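Local coordinates for neurotoxin (Clostridium botulinum, PDB 3N7L), which forms the receptor-binding domain of a botulinum neurotoxin of serotype D/C, which probably docks the toxin on neuronal membranes by binding gangliosides, at residues A[299-303]-A[369-373]; A[327-332]-A[399-405]; A[361-365]-A[374-378]. The contacts are given in a common frame with arbitrary orientation. Residues are numbered along the deposited sequence.

Interaction 1: residues A[299-303]-A[369-373]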
ATOM      1  N   GLY A 299     -12.003   2.897 -11.105  1.00 25.73           N
ATOM      2  CA  GLY A 299     -11.636   3.962 -12.020  1.00 28.26           C
ATOM      3  C   GLY A 299     -12.705   4.977 -12.379  1.00 34.41           C
ATOM      4  O   GLY A 299     -13.089   5.802 -11.556  1.00 41.05           O
ATOM      5  N   GLU A 300     -13.200   4.917 -13.606  1.00 33.59           N
ATOM      6  CA  GLU A 300     -14.202   5.872 -14.084  1.00 29.99           C
ATOM      7  C   GLU A 300     -15.509   6.061 -13.309  1.00 27.15           C
ATOM      8  O   GLU A 300     -16.471   6.594 -13.860  1.00 26.59           O
ATOM      9  CB  GLU A 300     -14.533   5.556 -15.544  1.00 32.55           C
ATOM     10  CG  GLU A 300     -13.420   5.935 -16.500  1.00 34.94           C
ATOM     11  CD  GLU A 300     -13.228   7.436 -16.582  1.00 37.40           C
ATOM     12  OE1 GLU A 300     -14.137   8.126 -17.089  1.00 39.27           O
ATOM     13  OE2 GLU A 300     -12.172   7.929 -16.133  1.00 40.81           O
ATOM     14  N   ASN A 301     -15.563   5.643 -12.048  1.00 24.52           N
ATOM     15  CA  ASN A 301     -16.786   5.820 -11.259  1.00 22.59           C
ATOM     16  C   ASN A 301     -17.058   7.298 -10.981  1.00 21.74           C
ATOM     17  O   ASN A 301     -16.126   8.091 -10.829  1.00 21.98           O
ATOM     18  CB  ASN A 301     -16.680   5.108  -9.903  1.00 21.01           C
ATOM     19  CG  ASN A 301     -16.796   3.598 -10.007  1.00 22.20           C
ATOM     20  OD1 ASN A 301     -16.821   3.026 -11.099  1.00 23.81           O
ATOM     21  ND2 ASN A 301     -16.862   2.943  -8.854  1.00 17.65           N
ATOM     22  N   VAL A 302     -18.335   7.668 -10.928  1.00 20.39           N
ATOM     23  CA  VAL A 302     -18.721   9.038 -10.607  1.00 20.97           C
ATOM     24  C   VAL A 302     -19.206   8.945  -9.160  1.00 19.86           C
ATOM     25  O   VAL A 302     -20.023   8.082  -8.832  1.00 20.64           O
ATOM     26  CB  VAL A 302     -19.857   9.551 -11.518  1.00 20.86           C
ATOM     27  CG1 VAL A 302     -20.147  11.022 -11.211  1.00 19.06           C
ATOM     28  CG2 VAL A 302     -19.453   9.402 -12.986  1.00 21.61           C
ATOM     29  N   LEU A 303     -18.703   9.823  -8.297  1.00 19.36           N
ATOM     30  CA  LEU A 303     -19.051   9.769  -6.874  1.00 18.54           C
ATOM     31  C   LEU A 303     -19.052  11.135  -6.191  1.00 19.47           C
ATOM     32  O   LEU A 303     -18.772  12.158  -6.821  1.00 19.32           O
ATOM     33  CB  LEU A 303     -18.040   8.850  -6.170  1.00 16.85           C
ATOM     34  CG  LEU A 303     -16.564   9.153  -6.510  1.00 19.14           C
ATOM     35  CD1 LEU A 303     -16.084  10.379  -5.750  1.00 15.86           C
ATOM     36  CD2 LEU A 303     -15.680   7.948  -6.169  1.00 19.85           C
ATOM     37  N   ALA A 369     -22.758  15.137 -12.925  1.00 28.07           N
ATOM     38  CA  ALA A 369     -22.665  13.729 -12.558  1.00 28.02           C
ATOM     39  C   ALA A 369     -22.455  12.748 -13.719  1.00 27.57           C
ATOM     40  O   ALA A 369     -22.838  11.587 -13.618  1.00 28.51           O
ATOM     41  CB  ALA A 369     -23.897  13.323 -11.744  1.00 27.38           C
ATOM     42  N   THR A 370     -21.865  13.213 -14.820  1.00 27.31           N
ATOM     43  CA  THR A 370     -21.568  12.330 -15.954  1.00 28.38           C
ATOM     44  C   THR A 370     -20.060  12.059 -15.905  1.00 28.94           C
ATOM     45  O   THR A 370     -19.376  12.515 -14.986  1.00 28.47           O
ATOM     46  CB  THR A 370     -21.901  12.978 -17.331  1.00 28.78           C
ATOM     47  OG1 THR A 370     -21.124  14.173 -17.508  1.00 29.39           O
ATOM     48  CG2 THR A 370     -23.393  13.314 -17.430  1.00 28.08           C
ATOM     49  N   THR A 371     -19.539  11.324 -16.882  1.00 28.64           N
ATOM     50  CA  THR A 371     -18.107  11.041 -16.915  1.00 28.59           C
ATOM     51  C   THR A 371     -17.334  12.137 -17.654  1.00 28.88           C
ATOM     52  O   THR A 371     -16.128  12.014 -17.887  1.00 27.98           O
ATOM     53  CB  THR A 371     -17.817   9.681 -17.580  1.00 28.83           C
ATOM     54  OG1 THR A 371     -18.598   9.558 -18.773  1.00 30.88           O
ATOM     55  CG2 THR A 371     -18.152   8.538 -16.633  1.00 28.86           C
ATOM     56  N   ASN A 372     -18.031  13.212 -18.013  1.00 29.39           N
ATOM     57  CA  ASN A 372     -17.405  14.332 -18.704  1.00 29.95           C
ATOM     58  C   ASN A 372     -16.682  15.188 -17.675  1.00 30.05           C
ATOM     59  O   ASN A 372     -17.277  15.632 -16.694  1.00 28.38           O
ATOM     60  CB  ASN A 372     -18.461  15.157 -19.441  1.00 33.71           C
ATOM     61  CG  ASN A 372     -19.177  14.352 -20.509  1.00 37.01           C
ATOM     62  OD1 ASN A 372     -18.548  13.828 -21.430  1.00 37.66           O
ATOM     63  ND2 ASN A 372     -20.496  14.241 -20.385  1.00 37.78           N
ATOM     64  N   ARG A 373     -15.393  15.416 -17.910  1.00 29.62           N
ATOM     65  CA  ARG A 373     -14.564  16.179 -16.987  1.00 29.74           C
ATOM     66  C   ARG A 373     -14.564  17.681 -17.221  1.00 29.83           C
ATOM     67  O   ARG A 373     -14.503  18.143 -18.362  1.00 30.87           O
ATOM     68  CB  ARG A 373     -13.131  15.652 -17.047  1.00 29.44           C
ATOM     69  CG  ARG A 373     -13.046  14.148 -16.861  1.00 28.47           C
ATOM     70  CD  ARG A 373     -11.619  13.645 -16.962  1.00 29.29           C
ATOM     71  NE  ARG A 373     -11.554  12.197 -16.785  1.00 27.28           N
ATOM     72  CZ  ARG A 373     -10.421  11.503 -16.734  1.00 30.07           C
ATOM     73  NH1 ARG A 373     -10.453  10.187 -16.568  1.00 31.99           N
ATOM     74  NH2 ARG A 373      -9.253  12.124 -16.848  1.00 28.89           N
TER
HETATM   75  O   HOH W   1     -14.003  10.613 -17.613  1.00 29.43           O

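Interaction 2: residues A[327-332]-A[399-405]. With SO4 (sulfate ion), chain D.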
ATOM      1  N   THR A 327      -7.713  32.819 -11.672  1.00 34.15           N
ATOM      2  CA  THR A 327      -8.323  32.386 -12.924  1.00 34.43           C
ATOM      3  C   THR A 327      -8.530  30.878 -12.936  1.00 32.52           C
ATOM      4  O   THR A 327      -7.611  30.115 -12.659  1.00 32.71           O
ATOM      5  CB  THR A 327      -7.443  32.766 -14.140  1.00 35.81           C
ATOM      6  OG1 THR A 327      -7.177  34.174 -14.119  1.00 37.84           O
ATOM      7  CG2 THR A 327      -8.155  32.421 -15.441  1.00 36.63           C
ATOM      8  N   ASP A 328      -9.747  30.460 -13.265  1.00 32.52           N
ATOM      9  CA  ASP A 328     -10.098  29.045 -13.334  1.00 32.08           C
ATOM     10  C   ASP A 328      -9.960  28.278 -12.022  1.00 29.98           C
ATOM     11  O   ASP A 328      -9.808  27.059 -12.029  1.00 30.20           O
ATOM     12  CB  ASP A 328      -9.265  28.344 -14.408  1.00 35.32           C
ATOM     13  CG  ASP A 328      -9.501  28.911 -15.791  1.00 38.53           C
ATOM     14  OD1 ASP A 328     -10.669  28.920 -16.241  1.00 38.89           O
ATOM     15  OD2 ASP A 328      -8.515  29.343 -16.427  1.00 42.13           O
ATOM     16  N   LEU A 329     -10.013  28.984 -10.899  1.00 27.22           N
ATOM     17  CA  LEU A 329      -9.912  28.325  -9.605  1.00 25.35           C
ATOM     18  C   LEU A 329     -11.202  28.480  -8.812  1.00 23.04           C
ATOM     19  O   LEU A 329     -11.758  29.568  -8.721  1.00 24.08           O
ATOM     20  CB  LEU A 329      -8.744  28.899  -8.802  1.00 25.35           C
ATOM     21  CG  LEU A 329      -7.347  28.619  -9.359  1.00 27.39           C
ATOM     22  CD1 LEU A 329      -6.323  29.456  -8.598  1.00 28.60           C
ATOM     23  CD2 LEU A 329      -7.033  27.133  -9.247  1.00 25.35           C
ATOM     24  N   VAL A 330     -11.689  27.382  -8.253  1.00 22.59           N
ATOM     25  CA  VAL A 330     -12.903  27.421  -7.453  1.00 21.99           C
ATOM     26  C   VAL A 330     -12.649  26.565  -6.211  1.00 21.51           C
ATOM     27  O   VAL A 330     -12.270  25.394  -6.312  1.00 21.25           O
ATOM     28  CB  VAL A 330     -14.129  26.901  -8.262  1.00 24.47           C
ATOM     29  CG1 VAL A 330     -13.839  25.513  -8.822  1.00 30.01           C
ATOM     30  CG2 VAL A 330     -15.371  26.881  -7.377  1.00 24.52           C
ATOM     31  N   PRO A 331     -12.833  27.145  -5.018  1.00 18.27           N
ATOM     32  CA  PRO A 331     -12.594  26.368  -3.802  1.00 18.77           C
ATOM     33  C   PRO A 331     -13.633  25.289  -3.565  1.00 20.07           C
ATOM     34  O   PRO A 331     -14.777  25.403  -4.003  1.00 20.60           O
ATOM     35  CB  PRO A 331     -12.632  27.427  -2.712  1.00 18.88           C
ATOM     36  CG  PRO A 331     -13.730  28.327  -3.206  1.00 17.71           C
ATOM     37  CD  PRO A 331     -13.403  28.465  -4.693  1.00 17.76           C
ATOM     38  N   LEU A 332     -13.219  24.248  -2.855  1.00 19.65           N
ATOM     39  CA  LEU A 332     -14.092  23.147  -2.505  1.00 20.04           C
ATOM     40  C   LEU A 332     -14.397  23.278  -1.011  1.00 20.86           C
ATOM     41  O   LEU A 332     -13.479  23.430  -0.200  1.00 20.90           O
ATOM     42  CB  LEU A 332     -13.396  21.813  -2.769  1.00 21.50           C
ATOM     43  CG  LEU A 332     -14.319  20.611  -2.581  1.00 22.89           C
ATOM     44  CD1 LEU A 332     -15.351  20.612  -3.710  1.00 23.43           C
ATOM     45  CD2 LEU A 332     -13.510  19.323  -2.589  1.00 25.23           C
ATOM     46  N   PRO A 399      -8.675  22.822  -0.442  1.00 18.79           N
ATOM     47  CA  PRO A 399      -8.798  21.928  -1.590  1.00 19.93           C
ATOM     48  C   PRO A 399      -9.366  22.896  -2.637  1.00 19.77           C
ATOM     49  O   PRO A 399     -10.252  23.693  -2.323  1.00 18.20           O
ATOM     50  CB  PRO A 399      -9.810  20.886  -1.112  1.00 20.18           C
ATOM     51  CG  PRO A 399     -10.672  21.661  -0.181  1.00 21.17           C
ATOM     52  CD  PRO A 399      -9.709  22.537   0.572  1.00 18.72           C
ATOM     53  N   VAL A 400      -8.847  22.849  -3.857  1.00 20.23           N
ATOM     54  CA  VAL A 400      -9.277  23.767  -4.902  1.00 21.73           C
ATOM     55  C   VAL A 400      -9.348  23.061  -6.252  1.00 22.99           C
ATOM     56  O   VAL A 400      -8.565  22.160  -6.536  1.00 22.54           O
ATOM     57  CB  VAL A 400      -8.281  24.965  -4.999  1.00 24.62           C
ATOM     58  CG1 VAL A 400      -6.905  24.460  -5.407  1.00 24.02           C
ATOM     59  CG2 VAL A 400      -8.782  26.010  -5.979  1.00 26.03           C
ATOM     60  N   ILE A 401     -10.301  23.468  -7.080  1.00 23.55           N
ATOM     61  CA  ILE A 401     -10.455  22.869  -8.397  1.00 23.41           C
ATOM     62  C   ILE A 401      -9.969  23.833  -9.483  1.00 25.28           C
ATOM     63  O   ILE A 401     -10.297  25.013  -9.461  1.00 24.41           O
ATOM     64  CB  ILE A 401     -11.933  22.514  -8.671  1.00 23.28           C
ATOM     65  CG1 ILE A 401     -12.433  21.518  -7.618  1.00 20.11           C
ATOM     66  CG2 ILE A 401     -12.082  21.906 -10.064  1.00 23.59           C
ATOM     67  CD1 ILE A 401     -13.901  21.204  -7.722  1.00 22.63           C
ATOM     68  N   LYS A 402      -9.157  23.329 -10.409  1.00 27.25           N
ATOM     69  CA  LYS A 402      -8.673  24.135 -11.529  1.00 28.65           C
ATOM     70  C   LYS A 402      -9.615  23.719 -12.654  1.00 29.03           C
ATOM     71  O   LYS A 402      -9.580  22.578 -13.115  1.00 28.32           O
ATOM     72  CB  LYS A 402      -7.224  23.781 -11.878  1.00 28.88           C
ATOM     73  CG  LYS A 402      -6.672  24.539 -13.081  1.00 31.61           C
ATOM     74  CD  LYS A 402      -6.634  26.045 -12.829  1.00 33.81           C
ATOM     75  CE  LYS A 402      -6.213  26.812 -14.080  1.00 32.08           C
ATOM     76  NZ  LYS A 402      -4.863  26.408 -14.545  1.00 32.67           N
ATOM     77  N   ILE A 403     -10.456  24.646 -13.094  1.00 30.86           N
ATOM     78  CA  ILE A 403     -11.459  24.346 -14.103  1.00 34.69           C
ATOM     79  C   ILE A 403     -11.082  23.862 -15.505  1.00 38.81           C
ATOM     80  O   ILE A 403     -10.820  22.679 -15.701  1.00 42.66           O
ATOM     81  CB  ILE A 403     -12.454  25.522 -14.206  1.00 33.74           C
ATOM     82  CG1 ILE A 403     -13.136  25.698 -12.851  1.00 33.17           C
ATOM     83  CG2 ILE A 403     -13.524  25.248 -15.259  1.00 32.19           C
ATOM     84  CD1 ILE A 403     -13.783  24.424 -12.335  1.00 32.43           C
ATOM     85  N   GLU A 404     -11.047  24.755 -16.479  1.00 41.83           N
ATOM     86  CA  GLU A 404     -10.790  24.336 -17.851  1.00 43.66           C
ATOM     87  C   GLU A 404      -9.365  23.988 -18.259  1.00 42.62           C
ATOM     88  O   GLU A 404      -9.141  23.015 -18.979  1.00 42.87           O
ATOM     89  CB  GLU A 404     -11.327  25.401 -18.802  1.00 45.74           C
ATOM     90  CG  GLU A 404     -11.313  24.992 -20.252  1.00 50.82           C
ATOM     91  CD  GLU A 404     -11.722  26.129 -21.154  1.00 54.50           C
ATOM     92  OE1 GLU A 404     -12.750  26.776 -20.854  1.00 56.24           O
ATOM     93  OE2 GLU A 404     -11.021  26.373 -22.162  1.00 57.23           O
ATOM     94  N   HIS A 405      -8.401  24.778 -17.813  1.00 42.09           N
ATOM     95  CA  HIS A 405      -7.021  24.536 -18.190  1.00 40.76           C
ATOM     96  C   HIS A 405      -6.199  23.958 -17.050  1.00 39.22           C
ATOM     97  O   HIS A 405      -5.781  24.681 -16.147  1.00 39.87           O
ATOM     98  CB  HIS A 405      -6.401  25.841 -18.698  1.00 42.09           C
ATOM     99  CG  HIS A 405      -7.212  26.510 -19.766  1.00 44.60           C
ATOM    100  ND1 HIS A 405      -8.289  27.324 -19.482  1.00 45.68           N
ATOM    101  CD2 HIS A 405      -7.142  26.436 -21.116  1.00 45.70           C
ATOM    102  CE1 HIS A 405      -8.847  27.721 -20.611  1.00 44.96           C
ATOM    103  NE2 HIS A 405      -8.172  27.197 -21.617  1.00 45.97           N
TER
HETATM  104  S   SO4 D1303     -12.174  33.422 -13.364  1.00 61.72           S
HETATM  105  O1  SO4 D1303     -11.322  34.465 -12.772  1.00 60.45           O
HETATM  106  O2  SO4 D1303     -13.588  33.698 -13.054  1.00 60.32           O
HETATM  107  O3  SO4 D1303     -11.807  32.078 -12.823  1.00 61.24           O
HETATM  108  O4  SO4 D1303     -11.961  33.411 -14.823  1.00 61.46           O

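Interaction 3: residues A[361-365]-A[374-378]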
ATOM      1  N   SER A 361      -5.042   8.564  -5.881  1.00 20.33           N
ATOM      2  CA  SER A 361      -6.022   8.751  -6.924  1.00 21.46           C
ATOM      3  C   SER A 361      -6.087  10.198  -7.346  1.00 21.24           C
ATOM      4  O   SER A 361      -5.596  11.092  -6.655  1.00 20.46           O
ATOM      5  CB  SER A 361      -7.402   8.321  -6.421  1.00 24.08           C
ATOM      6  OG  SER A 361      -7.816   9.155  -5.345  1.00 28.76           O
ATOM      7  N   GLN A 362      -6.689  10.412  -8.504  1.00 21.33           N
ATOM      8  CA  GLN A 362      -6.899  11.744  -9.019  1.00 20.74           C
ATOM      9  C   GLN A 362      -8.408  11.881  -9.118  1.00 21.85           C
ATOM     10  O   GLN A 362      -9.113  10.913  -9.417  1.00 20.94           O
ATOM     11  CB  GLN A 362      -6.219  11.928 -10.375  1.00 23.73           C
ATOM     12  CG  GLN A 362      -4.745  12.293 -10.237  1.00 23.89           C
ATOM     13  CD  GLN A 362      -4.082  12.609 -11.567  1.00 26.61           C
ATOM     14  OE1 GLN A 362      -3.322  13.572 -11.680  1.00 27.09           O
ATOM     15  NE2 GLN A 362      -4.358  11.795 -12.574  1.00 23.64           N
ATOM     16  N   LEU A 363      -8.896  13.079  -8.819  1.00 21.38           N
ATOM     17  CA  LEU A 363     -10.319  13.367  -8.832  1.00 22.39           C
ATOM     18  C   LEU A 363     -10.627  14.507  -9.798  1.00 21.81           C
ATOM     19  O   LEU A 363     -10.085  15.601  -9.680  1.00 22.15           O
ATOM     20  CB  LEU A 363     -10.772  13.730  -7.408  1.00 20.11           C
ATOM     21  CG  LEU A 363     -10.724  12.562  -6.412  1.00 20.08           C
ATOM     22  CD1 LEU A 363     -10.632  13.076  -4.981  1.00 21.71           C
ATOM     23  CD2 LEU A 363     -11.963  11.698  -6.605  1.00 18.30           C
ATOM     24  N   PHE A 364     -11.501  14.233 -10.756  1.00 22.53           N
ATOM     25  CA  PHE A 364     -11.892  15.227 -11.750  1.00 22.80           C
ATOM     26  C   PHE A 364     -13.327  15.697 -11.505  1.00 21.78           C
ATOM     27  O   PHE A 364     -14.221  14.881 -11.297  1.00 20.76           O
ATOM     28  CB  PHE A 364     -11.772  14.616 -13.152  1.00 22.68           C
ATOM     29  CG  PHE A 364     -10.381  14.163 -13.490  1.00 23.68           C
ATOM     30  CD1 PHE A 364      -9.449  15.061 -14.002  1.00 25.32           C
ATOM     31  CD2 PHE A 364      -9.984  12.851 -13.246  1.00 24.70           C
ATOM     32  CE1 PHE A 364      -8.137  14.659 -14.261  1.00 25.29           C
ATOM     33  CE2 PHE A 364      -8.678  12.439 -13.500  1.00 23.93           C
ATOM     34  CZ  PHE A 364      -7.753  13.348 -14.008  1.00 24.73           C
ATOM     35  N   LEU A 365     -13.541  17.010 -11.515  1.00 21.42           N
ATOM     36  CA  LEU A 365     -14.881  17.552 -11.325  1.00 22.39           C
ATOM     37  C   LEU A 365     -15.759  17.043 -12.466  1.00 23.88           C
ATOM     38  O   LEU A 365     -15.402  17.156 -13.643  1.00 23.21           O
ATOM     39  CB  LEU A 365     -14.859  19.084 -11.334  1.00 22.28           C
ATOM     40  CG  LEU A 365     -16.245  19.746 -11.288  1.00 25.56           C
ATOM     41  CD1 LEU A 365     -16.947  19.369  -9.997  1.00 24.35           C
ATOM     42  CD2 LEU A 365     -16.106  21.259 -11.398  1.00 24.75           C
ATOM     43  N   LEU A 374     -14.616  18.436 -16.127  1.00 28.63           N
ATOM     44  CA  LEU A 374     -14.612  19.896 -16.180  1.00 27.94           C
ATOM     45  C   LEU A 374     -13.378  20.484 -15.508  1.00 27.29           C
ATOM     46  O   LEU A 374     -13.042  21.644 -15.725  1.00 27.78           O
ATOM     47  CB  LEU A 374     -15.850  20.462 -15.482  1.00 28.88           C
ATOM     48  CG  LEU A 374     -17.218  20.106 -16.057  1.00 28.67           C
ATOM     49  CD1 LEU A 374     -18.299  20.810 -15.249  1.00 27.28           C
ATOM     50  CD2 LEU A 374     -17.281  20.525 -17.519  1.00 26.99           C
ATOM     51  N   GLY A 375     -12.714  19.693 -14.673  1.00 25.18           N
ATOM     52  CA  GLY A 375     -11.539  20.196 -13.986  1.00 24.66           C
ATOM     53  C   GLY A 375     -10.890  19.148 -13.106  1.00 22.17           C
ATOM     54  O   GLY A 375     -11.351  18.011 -13.053  1.00 21.26           O
ATOM     55  N   ILE A 376      -9.822  19.527 -12.414  1.00 21.22           N
ATOM     56  CA  ILE A 376      -9.127  18.587 -11.547  1.00 20.54           C
ATOM     57  C   ILE A 376      -9.019  19.149 -10.129  1.00 19.56           C
ATOM     58  O   ILE A 376      -8.961  20.362  -9.936  1.00 20.51           O
ATOM     59  CB  ILE A 376      -7.721  18.253 -12.126  1.00 21.81           C
ATOM     60  CG1 ILE A 376      -7.089  17.105 -11.339  1.00 22.73           C
ATOM     61  CG2 ILE A 376      -6.827  19.492 -12.111  1.00 20.81           C
ATOM     62  CD1 ILE A 376      -5.784  16.619 -11.929  1.00 22.14           C
ATOM     63  N   LEU A 377      -9.017  18.263  -9.136  1.00 19.37           N
ATOM     64  CA  LEU A 377      -8.934  18.685  -7.741  1.00 18.95           C
ATOM     65  C   LEU A 377      -7.489  18.789  -7.277  1.00 19.49           C
ATOM     66  O   LEU A 377      -6.727  17.832  -7.375  1.00 20.78           O
ATOM     67  CB  LEU A 377      -9.681  17.699  -6.825  1.00 18.28           C
ATOM     68  CG  LEU A 377      -9.680  18.060  -5.327  1.00 18.17           C
ATOM     69  CD1 LEU A 377     -10.426  19.375  -5.116  1.00 17.63           C
ATOM     70  CD2 LEU A 377     -10.346  16.957  -4.520  1.00 17.22           C
ATOM     71  N   SER A 378      -7.119  19.957  -6.772  1.00 19.80           N
ATOM     72  CA  SER A 378      -5.775  20.164  -6.274  1.00 20.39           C
ATOM     73  C   SER A 378      -5.860  20.790  -4.879  1.00 20.39           C
ATOM     74  O   SER A 378      -6.897  20.719  -4.217  1.00 18.93           O
ATOM     75  CB  SER A 378      -4.987  21.067  -7.226  1.00 23.22           C
ATOM     76  OG  SER A 378      -3.609  21.070  -6.896  1.00 25.58           O
TER
HETATM   77  O   HOH W   2      -7.136  15.198  -8.131  1.00 23.20           O

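Interaction 1: residues A[299-303]-A[369-373]
A salt bridge joins the two segments: NH1 of R373 donates to OE2 of E300 at 2.9 Å, with the carboxylate oxygen at the edge of the guanidinium and near its plane. The other carboxylate oxygen works through a water, which donates to E300 OE1 at 2.5 Å and to T371 O at 2.6 Å and accepts from R373 NE at 3.0 Å, so acid, arginine and loop backbone share one small polar network. R373 also makes a cation-pi contact with F364. The loop 369-373 holds its own shape: OG1 of T370 accepts from N of N372 at 3.3 Å, an ST turn, and from ND2 of N372 at 2.9 Å, while OG1 is also hydrogen-bonded to the backbone of S367. Below the polar layer, V302, the first residue of strand 302-308, points at this loop, which connects strands 359-366 and 373-384. V302 CG1 lies 3.7 Å from A369 O and 4.4 Å from A369 CB, and V302 CG2 lies 3.7 Å from T370 O and 4.0 Å from T371 CG2. Charge and water thus bridge the exposed rim, while the buried V302 side chain meets the loop by van der Waals contacts alone.

Interaction 2: residues A[327-332]-A[399-405]
P399 opens the second segment by accepting from L332: L332 N to P399 O is 3.1 Å, and the proline ring packs on the leucine, P399 CG to L332 CB 3.8 Å. V400 faces P331 in a non-hydrogen-bonded pair, CA to CA 4.4 Å, and its CG2 meets L329 CD2 at 3.9 Å on the side of the sheet that also carries K402. I401 and V330 form the hydrogen-bonded pair, with I401 N to V330 O at 2.9 Å and V330 N to I401 O at 3.0 Å; their side chains pack on the other side, V330 CG1 to I401 CB 3.6 Å. Strands 329-332 and 399-402 run antiparallel, 147° between their directions, within the strand-rich C-terminal half of the receptor-binding domain, which belongs to the beta-trefoil clan; strand 313-318 flanks 329-335, and 373-384 flanks 394-402. K402 lies opposite L329, its CD 3.8 Å from L329 CD2 and its CE 3.4 Å from D328 CB, while NZ reaches H405 O at 2.5 Å. Although I403 has left the strand, its N still bonds D328 O at 2.7 Å and its CD1 touches V330 CG1 at 3.7 Å. At H405, ND1 lies 3.7 Å from D328 OD2; the backbone N of D328 donates at 2.7 Å to O3 of a sulfate, probably from the crystallisation liquor, which N324 also binds.

Interaction 3: residues A[361-365]-A[374-378]
L365, I376 and L363 lose the most surface in this contact. L365 closes the end of the pairing nearest the turn: its N donates to G375 O at 2.9 Å, with a bent angle of 138°, and its O accepts from L374 N at 2.9 Å. The L365 side chain, on the face where a CB of G375 would lie, reaches L374, with L365 CD2 4.2 Å from L374 CB. I376 sits opposite F364 in an antiparallel non-hydrogen-bonded pair, CA to CA 4.4 Å, and both side chains leave the sheet on the same face, where I376 CD1 lies 3.8 Å from F364 CE1. Behind this pair the backbones come close enough for F364 CA to make a CA-H...O contact with G375 O at 3.1 Å. L363 packs against L377, CD1 to CD2 3.9 Å, while its O accepts from L377 N at 2.9 Å. Beyond that bond a water bridges the backbones, accepting from L363 N and donating to L377 O, both at 2.8 Å. Strands 361-365 and 374-378 run antiparallel with 142° between their directions, about 38° off exact antiparallel. W417 also packs on L363 and bonds L377 O through NE1. Outward of the hairpin, strand 348-354 flanks 359-366 and strand 394-402 flanks 373-384. The geometry is that of a twisted, antiparallel beta hairpin, 359-366 with 373-384, the kind of unit from which trefoil-type folds are built.

Overall arrangement
Along the chain, 299-303 comes first, then 327-332, 361-365, 369-373, 374-378 and 399-405. Interaction 1 closes a loop of 65 residues when the hairpin turn returns to the start of strand 302-308. Interaction 2 opens within that span and closes after it, at the end of strand 394-402, so the two cross; interaction 1 likewise crosses interaction 3, the local hairpin, which lies wholly within the span of interaction 2. Strand 373-384 continues from the turn of interaction 1 through interaction 3 to pair with strand 394-402, by probable hydrogen bonds V400 O to S378 N and K402 N to I376 O. Interactions 2 and 3 pair neighbouring strands of one antiparallel sheet; interaction 1 fastens a turn of that sheet to another of its strands.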